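Local coordinates for sensor protein (Shewanella oneidensis, PDB 3LIC) that is a putative membrane histidine kinase of a two-component system whose extracellular PDC-fold region probably senses a signal, at residues L4-E7 with K8-E12; Q37-S40 with D41-L45. All coordinates share one frame; numbering follows the deposited sequence.

Interaction 1 of 2, residues L4-E7 with K8-E12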
loop_
_atom_site.group_PDB
_atom_site.type_symbol
_atom_site.label_atom_id
_atom_site.label_comp_id
_atom_site.label_asym_id
_atom_site.label_seq_id
_atom_site.Cartn_x
_atom_site.Cartn_y
_atom_site.Cartn_z
ATOM N N LEU A 4 -28.349 18.593 16.073
ATOM C CA LEU A 4 -27.430 17.779 16.877
ATOM C C LEU A 4 -27.706 16.292 16.853
ATOM O O LEU A 4 -26.759 15.517 16.939
ATOM C CB LEU A 4 -27.333 18.235 18.337
ATOM C CG LEU A 4 -26.649 19.590 18.531
ATOM C CD1 LEU A 4 -26.561 19.876 20.023
ATOM C CD2 LEU A 4 -25.270 19.530 17.847
ATOM N N SER A 5 -28.960 15.857 16.765
ATOM C CA SER A 5 -29.167 14.439 16.690
ATOM C C SER A 5 -28.955 13.875 15.269
ATOM O O SER A 5 -28.529 12.762 15.130
ATOM C CB SER A 5 -30.509 13.998 17.281
ATOM O OG SER A 5 -31.510 14.343 16.374
ATOM N N ILE A 6 -29.206 14.649 14.235
ATOM C CA ILE A 6 -28.937 14.224 12.869
ATOM C C ILE A 6 -27.428 14.028 12.755
ATOM O O ILE A 6 -26.969 12.964 12.342
ATOM C CB ILE A 6 -29.462 15.251 11.847
ATOM C CG1 ILE A 6 -31.007 15.143 11.742
ATOM C CG2 ILE A 6 -28.844 15.055 10.488
ATOM C CD1 ILE A 6 -31.681 16.316 10.898
ATOM N N GLU A 7 -26.665 15.008 13.243
ATOM C CA GLU A 7 -25.206 14.908 13.267
ATOM C C GLU A 7 -24.638 13.712 14.052
ATOM O O GLU A 7 -23.695 13.083 13.612
ATOM C CB GLU A 7 -24.547 16.185 13.786
ATOM C CG GLU A 7 -23.029 16.095 13.737
ATOM C CD GLU A 7 -22.398 17.449 13.972
ATOM O OE1 GLU A 7 -22.410 17.900 15.147
ATOM O OE2 GLU A 7 -21.939 18.074 12.970
ATOM N N LYS A 8 -25.189 13.440 15.227
ATOM C CA LYS A 8 -24.733 12.316 15.972
ATOM C C LYS A 8 -24.990 10.983 15.188
ATOM O O LYS A 8 -24.170 10.065 15.232
ATOM C CB LYS A 8 -25.396 12.326 17.309
ATOM C CG LYS A 8 -25.099 11.166 18.176
ATOM C CD LYS A 8 -26.193 11.055 19.220
ATOM C CE LYS A 8 -26.335 9.589 19.730
ATOM N NZ LYS A 8 -25.787 9.486 21.112
ATOM N N ARG A 9 -26.099 10.894 14.453
ATOM C CA ARG A 9 -26.392 9.702 13.651
ATOM C C ARG A 9 -25.417 9.627 12.477
ATOM O O ARG A 9 -24.975 8.544 12.139
ATOM C CB ARG A 9 -27.828 9.747 13.094
ATOM C CG ARG A 9 -28.398 8.441 12.528
ATOM C CD ARG A 9 -29.949 8.631 12.315
ATOM N NE ARG A 9 -30.445 9.717 13.182
ATOM C CZ ARG A 9 -31.407 10.570 12.849
ATOM N NH1 ARG A 9 -32.007 10.447 11.687
ATOM N NH2 ARG A 9 -31.779 11.548 13.681
ATOM N N LEU A 10 -25.132 10.756 11.828
ATOM C CA LEU A 10 -24.177 10.792 10.742
ATOM C C LEU A 10 -22.811 10.267 11.174
ATOM O O LEU A 10 -22.159 9.513 10.422
ATOM C CB LEU A 10 -24.018 12.199 10.119
ATOM C CG LEU A 10 -25.277 12.713 9.402
ATOM C CD1 LEU A 10 -25.126 14.174 8.925
ATOM C CD2 LEU A 10 -25.706 11.740 8.224
ATOM N N TYR A 11 -22.354 10.677 12.359
ATOM C CA TYR A 11 -21.041 10.237 12.841
ATOM C C TYR A 11 -21.035 8.741 13.176
ATOM O O TYR A 11 -19.982 8.059 13.054
ATOM C CB TYR A 11 -20.581 11.038 14.056
ATOM C CG TYR A 11 -19.842 12.311 13.683
ATOM C CD1 TYR A 11 -18.770 12.287 12.763
ATOM C CD2 TYR A 11 -20.213 13.548 14.245
ATOM C CE1 TYR A 11 -18.119 13.457 12.420
ATOM C CE2 TYR A 11 -19.538 14.723 13.922
ATOM C CZ TYR A 11 -18.501 14.672 13.018
ATOM O OH TYR A 11 -17.835 15.814 12.716
ATOM N N GLU A 12 -22.172 8.235 13.647
ATOM C CA GLU A 12 -22.207 6.822 14.033
ATOM C C GLU A 12 -22.073 5.983 12.769
ATOM O O GLU A 12 -21.387 5.011 12.767
ATOM C CB GLU A 12 -23.484 6.495 14.816
ATOM C CG GLU A 12 -23.586 7.366 16.071
ATOM C CD GLU A 12 -24.803 7.053 16.932
ATOM O OE1 GLU A 12 -25.847 6.612 16.363
ATOM O OE2 GLU A 12 -24.704 7.273 18.165
#
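I6 and L10 meet one turn apart on helix 2-46 and make the tight part of this local contact. They lie side by side and point the same way. The CG2 branch of I6 touches CD1 of L10 at 4.1 Å. L10 turns its CG beside its own backbone N (chi1 -66°), which lays CG of L10 over the carbonyl oxygen of I6 at 3.4 Å. I6 O also accepts the backbone N-H of L10, with L10 N at 2.9 Å.

E7 and Y11 form a second i to i+4 pair. Their side chains also run alongside each other. CG of E7 sits 3.8 Å from CE2 of the Y11 ring, and the carboxylate plane is turned 41° from the ring plane. The contact is carried mainly by the aliphatic part of the glutamate, with CD close behind. E7 O accepts the N-H of Y11, with Y11 N at 3.0 Å.

The other side is looser. R9 sends its CG away from the backbone N (chi1 -166°), and a bend at chi3 brings the guanidinium back toward the preceding turn. One face of that group lies over CA of I6. R9 NH2 stays 3.9 Å from OG of S5, so this is proximity and not a firm polar grip. K8 and R9 are exposed. Backbone bonds from K8 to L4 and from R9 to S5 continue the alpha-helical pattern here.

On its packed side the helix meets helix 262-268 and strands 230-235 and 241-248. L10 rests on L265 and F266 of helix 262-268, and I6 touches F266. L10 and Y11 reach L243 of strand 241-248, while Y11 also meets Q231 and S233 of strand 230-235.

Interaction 2 of 2, residues Q37-S40 with D41-L45; sequences QGLS and DFIGL
Q37 O accepts the backbone N-H of D41, with D41 N at 2.9 Å. The side chain of Q37 leads away from this turn, and its NE2 is hydrogen-bonded to OH of Y149. G38 comes next, under the F42 ring. G38 O lies 2.9 Å from the plane of the F42 ring, offset toward the rim. G38 O also receives the N-H of F42, with F42 N at 2.8 Å. F42 CG stands beside its own backbone N (chi1 -44°), which folds the ring back over that carbonyl. The glycine has no side chain to compete with the ring. This is regular alpha-helical i to i+4 pairing, on the long N-terminal helix of a PDC-fold sensor region. L39 follows, with its side chain crossing that of I43. CD1 of L39 is 4.1 Å from CG1 of I43, and both residues touch T163 of strand 161-168. With I43 cut back to an alanine, L39 CD1 would probably lose its neighbour and a gap would open beside F153 and T163. S40 is buried. Its OG is hydrogen-bonded to V151 O and T163 OG1, and S40 O accepts the N-H of G44, with G44 N at 2.9 Å.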
loop_
_atom_site.group_PDB
_atom_site.type_symbol
_atom_site.label_atom_id
_atom_site.label_comp_id
_atom_site.label_asym_id
_atom_site.label_seq_id
_atom_site.Cartn_x
_atom_site.Cartn_y
_atom_site.Cartn_z
ATOM N N GLN A 37 6.032 -13.227 2.836
ATOM C CA GLN A 37 6.820 -13.996 3.797
ATOM C C GLN A 37 6.904 -15.484 3.403
ATOM O O GLN A 37 7.957 -16.103 3.513
ATOM C CB GLN A 37 6.247 -13.806 5.233
ATOM C CG GLN A 37 6.430 -12.387 5.734
ATOM C CD GLN A 37 5.640 -12.137 7.034
ATOM O OE1 GLN A 37 5.007 -13.042 7.563
ATOM N NE2 GLN A 37 5.651 -10.910 7.526
ATOM N N GLY A 38 5.819 -16.065 2.924
ATOM C CA GLY A 38 5.821 -17.505 2.613
ATOM C C GLY A 38 6.799 -17.693 1.432
ATOM O O GLY A 38 7.674 -18.577 1.454
ATOM N N LEU A 39 6.720 -16.807 0.427
ATOM C CA LEU A 39 7.589 -16.994 -0.744
ATOM C C LEU A 39 9.078 -16.814 -0.383
ATOM O O LEU A 39 9.917 -17.653 -0.779
ATOM C CB LEU A 39 7.155 -16.140 -1.954
ATOM C CG LEU A 39 8.071 -16.227 -3.174
ATOM C CD1 LEU A 39 8.173 -17.669 -3.719
ATOM C CD2 LEU A 39 7.539 -15.239 -4.278
ATOM N N SER A 40 9.412 -15.771 0.384
ATOM C CA SER A 40 10.821 -15.657 0.801
ATOM C C SER A 40 11.293 -16.823 1.681
ATOM O O SER A 40 12.412 -17.237 1.625
ATOM C CB SER A 40 11.098 -14.325 1.501
ATOM O OG SER A 40 11.070 -13.295 0.506
ATOM N N ASP A 41 10.408 -17.331 2.508
ATOM C CA ASP A 41 10.660 -18.486 3.349
ATOM C C ASP A 41 10.968 -19.711 2.456
ATOM O O ASP A 41 12.012 -20.340 2.630
ATOM C CB ASP A 41 9.412 -18.711 4.237
ATOM C CG ASP A 41 9.741 -19.338 5.566
ATOM O OD1 ASP A 41 9.001 -20.210 6.071
ATOM O OD2 ASP A 41 10.757 -18.959 6.127
ATOM N N PHE A 42 10.113 -20.027 1.479
ATOM C CA PHE A 42 10.378 -21.169 0.566
ATOM C C PHE A 42 11.739 -21.033 -0.144
ATOM O O PHE A 42 12.550 -21.994 -0.176
ATOM C CB PHE A 42 9.266 -21.433 -0.513
ATOM C CG PHE A 42 7.773 -21.356 0.024
ATOM C CD1 PHE A 42 7.458 -21.558 1.416
ATOM C CD2 PHE A 42 6.696 -21.089 -0.863
ATOM C CE1 PHE A 42 6.126 -21.466 1.942
ATOM C CE2 PHE A 42 5.347 -21.019 -0.353
ATOM C CZ PHE A 42 5.048 -21.232 1.056
ATOM N N ILE A 43 11.976 -19.861 -0.751
ATOM C CA ILE A 43 13.238 -19.639 -1.443
ATOM C C ILE A 43 14.395 -19.813 -0.506
ATOM O O ILE A 43 15.311 -20.562 -0.794
ATOM C CB ILE A 43 13.309 -18.262 -2.039
ATOM C CG1 ILE A 43 12.196 -18.133 -3.081
ATOM C CG2 ILE A 43 14.690 -18.046 -2.643
ATOM C CD1 ILE A 43 12.217 -16.860 -3.915
ATOM N N GLY A 44 14.362 -19.160 0.648
ATOM C CA GLY A 44 15.459 -19.343 1.594
ATOM C C GLY A 44 15.766 -20.766 2.106
ATOM O O GLY A 44 16.935 -21.114 2.300
ATOM N N LEU A 45 14.746 -21.576 2.363
ATOM C CA LEU A 45 14.926 -22.884 3.022
ATOM C C LEU A 45 14.978 -24.047 2.015
ATOM O O LEU A 45 15.795 -24.958 2.166
ATOM C CB LEU A 45 13.801 -23.125 4.045
ATOM C CG LEU A 45 13.816 -22.201 5.267
ATOM C CD1 LEU A 45 12.485 -22.215 6.001
ATOM C CD2 LEU A 45 14.931 -22.544 6.230
#

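Overall arrangement
Interactions 1 and 2 lie in series on one helix, 2-46. Their centres are about 49 Å apart, and their nearest atoms about 32 Å, so they do not touch. They fall on opposite sides of the centre of the chain. Residues 4-12 pack on the five-stranded sheet, through strands 230-235 and 241-248, and on helix 262-268. Residues 37-45 pack on the six-stranded sheet, through strands 145-153 and 161-168. The helix therefore spans both sheet-containing parts of the sensor region. Interaction 1 is a surface contact, whereas interaction 2 is partly buried. No ligand site is assigned at either contact.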